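Local coordinates for protein sialidase B (Streptococcus pneumoniae TIGR4, PDB 4XJA) that cleaves terminal sialic acid residues from oligosaccharides, glycoproteins and glycolipids as a family 33 glycoside hydrolase, at residues L220-A225 with I288-V293. The protein carries 1 engineered substitution. Numbering follows the deposited sequence.
Sequences LSSIDA and IDSSIV. With SFJ ((2R,3R,4R,5R,6R)-5-acetamido-2,3-difluoro-4-hydroxy-6-[(1R,2R)-1,2,3-trihydroxypropyl]tetrahydro-2H-pyran-2-carboxylic acid), chain F.
Asp-224 OD1 is gripped twice where two propeller strands face each other: the backbone N of Asp-289 donates to its syn lone pair at 3.1 Å, and a water donates to it at 2.7 Å. That water also accepts from Ser-290 N, so one carboxylate oxygen serves two consecutive amides, one directly and one through water. The other oxygen, OD2, pairs with Arg-226 and lies 3.4 Å from Ile-288 CG1. Farther along, Ser-222 OG and Ser-290 OG share a hydrogen bond of 3.0 Å; a chi1 near 60° in both turns the hydroxyls toward each other, and Ser-222 OG also bonds to Thr-210. Ile-292 CD1 lies between Ser-222 OG and Leu-220 CG, 3.9 Å from the latter. The strands run antiparallel but belong to neighbouring blades of the six-bladed sialidase propeller, joined here by side chains meeting side chains and backbone amides. The Asp-289 side chain leaves its backbone away from strand 220-225; OD1 takes the O4 hydroxyl of the difluorosialic acid at 2.6 Å and OD2 takes N5 at 2.9 Å. Asp-224 is thus second-shell: holding the amide of Asp-289, it probably helps position the carboxylate that reads the 4-hydroxyl and acetamido groups.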
loop_
_atom_site.group_PDB
_atom_site.type_symbol
_atom_site.label_atom_id
_atom_site.label_comp_id
_atom_site.label_asym_id
_atom_site.label_seq_id
_atom_site.Cartn_x
_atom_site.Cartn_y
_atom_site.Cartn_z
ATOM N N LEU A 220 -5.098 -7.409 -14.219
ATOM C CA LEU A 220 -4.823 -8.080 -12.957
ATOM C C LEU A 220 -4.047 -7.160 -12.011
ATOM O O LEU A 220 -3.163 -6.382 -12.433
ATOM C CB LEU A 220 -4.053 -9.380 -13.195
ATOM C CG LEU A 220 -3.687 -10.299 -12.031
ATOM C CD1 LEU A 220 -4.950 -10.838 -11.347
ATOM C CD2 LEU A 220 -2.835 -11.449 -12.574
ATOM N N SER A 221 -4.390 -7.249 -10.733
ATOM C CA SER A 221 -3.692 -6.490 -9.699
ATOM C C SER A 221 -3.249 -7.412 -8.570
ATOM O O SER A 221 -3.996 -8.307 -8.176
ATOM C CB SER A 221 -4.621 -5.418 -9.125
ATOM O OG SER A 221 -3.977 -4.718 -8.068
ATOM N N SER A 222 -2.048 -7.180 -8.037
ATOM C CA SER A 222 -1.620 -7.852 -6.820
ATOM C C SER A 222 -1.252 -6.824 -5.753
ATOM O O SER A 222 -1.108 -5.623 -6.036
ATOM C CB SER A 222 -0.456 -8.822 -7.066
ATOM O OG SER A 222 0.688 -8.165 -7.580
ATOM N N ILE A 223 -1.105 -7.291 -4.520
ATOM C CA ILE A 223 -0.859 -6.384 -3.410
ATOM C C ILE A 223 -0.375 -7.152 -2.186
ATOM O O ILE A 223 -0.642 -8.348 -2.048
ATOM C CB ILE A 223 -2.147 -5.610 -3.057
ATOM C CG1 ILE A 223 -1.842 -4.382 -2.192
ATOM C CG2 ILE A 223 -3.129 -6.518 -2.349
ATOM C CD1 ILE A 223 -2.477 -3.121 -2.695
ATOM N N ASP A 224 0.348 -6.466 -1.305
ATOM C CA ASP A 224 0.633 -6.990 0.026
ATOM C C ASP A 224 -0.619 -6.790 0.857
ATOM O O ASP A 224 -1.017 -5.645 1.099
ATOM C CB ASP A 224 1.721 -6.157 0.706
ATOM C CG ASP A 224 3.123 -6.516 0.267
ATOM O OD1 ASP A 224 3.336 -7.022 -0.864
ATOM O OD2 ASP A 224 4.035 -6.252 1.074
ATOM N N ALA A 225 -1.244 -7.876 1.308
ATOM C CA ALA A 225 -2.281 -7.748 2.339
ATOM C C ALA A 225 -1.569 -7.784 3.703
ATOM O O ALA A 225 -1.116 -8.844 4.150
ATOM C CB ALA A 225 -3.316 -8.871 2.223
ATOM N N ILE A 288 6.201 -10.705 0.745
ATOM C CA ILE A 288 6.296 -9.253 0.592
ATOM C C ILE A 288 6.860 -8.888 -0.776
ATOM O O ILE A 288 7.744 -9.583 -1.277
ATOM C CB ILE A 288 7.131 -8.629 1.759
ATOM C CG1 ILE A 288 7.268 -7.114 1.621
ATOM C CG2 ILE A 288 8.508 -9.296 1.891
ATOM C CD1 ILE A 288 7.872 -6.484 2.862
ATOM N N ASP A 289 6.320 -7.824 -1.376
ATOM C CA ASP A 289 6.775 -7.299 -2.670
ATOM C C ASP A 289 6.524 -8.262 -3.834
ATOM O O ASP A 289 7.387 -9.070 -4.176
ATOM C CB ASP A 289 8.264 -6.915 -2.628
ATOM C CG ASP A 289 8.550 -5.746 -1.693
ATOM O OD1 ASP A 289 7.588 -5.114 -1.212
ATOM O OD2 ASP A 289 9.745 -5.449 -1.457
ATOM N N SER A 290 5.350 -8.166 -4.450
ATOM C CA SER A 290 5.004 -9.054 -5.551
ATOM C C SER A 290 5.201 -8.380 -6.902
ATOM O O SER A 290 5.312 -7.152 -7.001
ATOM C CB SER A 290 3.558 -9.578 -5.428
ATOM O OG SER A 290 2.594 -8.531 -5.352
ATOM N N SER A 291 5.231 -9.200 -7.948
ATOM C CA SER A 291 5.452 -8.724 -9.309
ATOM C C SER A 291 4.795 -9.752 -10.215
ATOM O O SER A 291 4.828 -10.949 -9.910
ATOM C CB SER A 291 6.953 -8.644 -9.593
ATOM O OG SER A 291 7.200 -7.970 -10.806
ATOM N N ILE A 292 4.207 -9.294 -11.320
ATOM C CA ILE A 292 3.408 -10.156 -12.201
ATOM C C ILE A 292 3.931 -10.098 -13.640
ATOM O O ILE A 292 4.411 -9.052 -14.093
ATOM C CB ILE A 292 1.935 -9.684 -12.247
ATOM C CG1 ILE A 292 1.265 -9.779 -10.886
ATOM C CG2 ILE A 292 1.105 -10.492 -13.252
ATOM C CD1 ILE A 292 -0.132 -9.151 -10.912
ATOM N N VAL A 293 3.832 -11.216 -14.356
ATOM C CA VAL A 293 4.070 -11.223 -15.798
ATOM C C VAL A 293 3.167 -12.259 -16.459
ATOM O O VAL A 293 2.700 -13.199 -15.796
ATOM C CB VAL A 293 5.550 -11.513 -16.114
ATOM C CG1 VAL A 293 5.822 -13.022 -16.082
ATOM C CG2 VAL A 293 5.937 -10.902 -17.460
HETATM C C11 SFJ F . 11.649 -6.625 1.209
HETATM C C9 SFJ F . 14.262 -1.261 3.219
HETATM C C10 SFJ F . 11.259 -5.294 1.853
HETATM C C1 SFJ F . 9.772 1.262 1.412
HETATM C C7 SFJ F . 12.009 -2.045 3.043
HETATM C C4 SFJ F . 8.978 -2.570 0.771
HETATM C C3 SFJ F . 8.572 -1.138 1.306
HETATM C C5 SFJ F . 10.203 -3.091 1.558
HETATM C C6 SFJ F . 11.344 -2.083 1.602
HETATM C C2 SFJ F . 9.918 -0.257 1.742
HETATM N N5 SFJ F . 10.683 -4.368 1.056
HETATM O O10 SFJ F . 11.433 -5.135 3.035
HETATM O O9 SFJ F . 14.486 -2.345 4.065
HETATM O O1A SFJ F . 10.782 1.872 1.040
HETATM O O8 SFJ F . 12.695 0.336 2.712
HETATM O O7 SFJ F . 11.182 -2.339 4.177
HETATM O O4 SFJ F . 7.963 -3.476 0.760
HETATM O O6 SFJ F . 11.003 -0.823 1.123
HETATM F FAI SFJ F . 7.906 -1.282 2.122
HETATM F FAJ SFJ F . 10.153 -0.137 2.968
HETATM O O1B SFJ F . 8.649 1.705 1.656
HETATM C C8 SFJ F . 12.887 -0.821 3.456
HETATM O O HOH W 1 2.933 -6.669 -3.494
#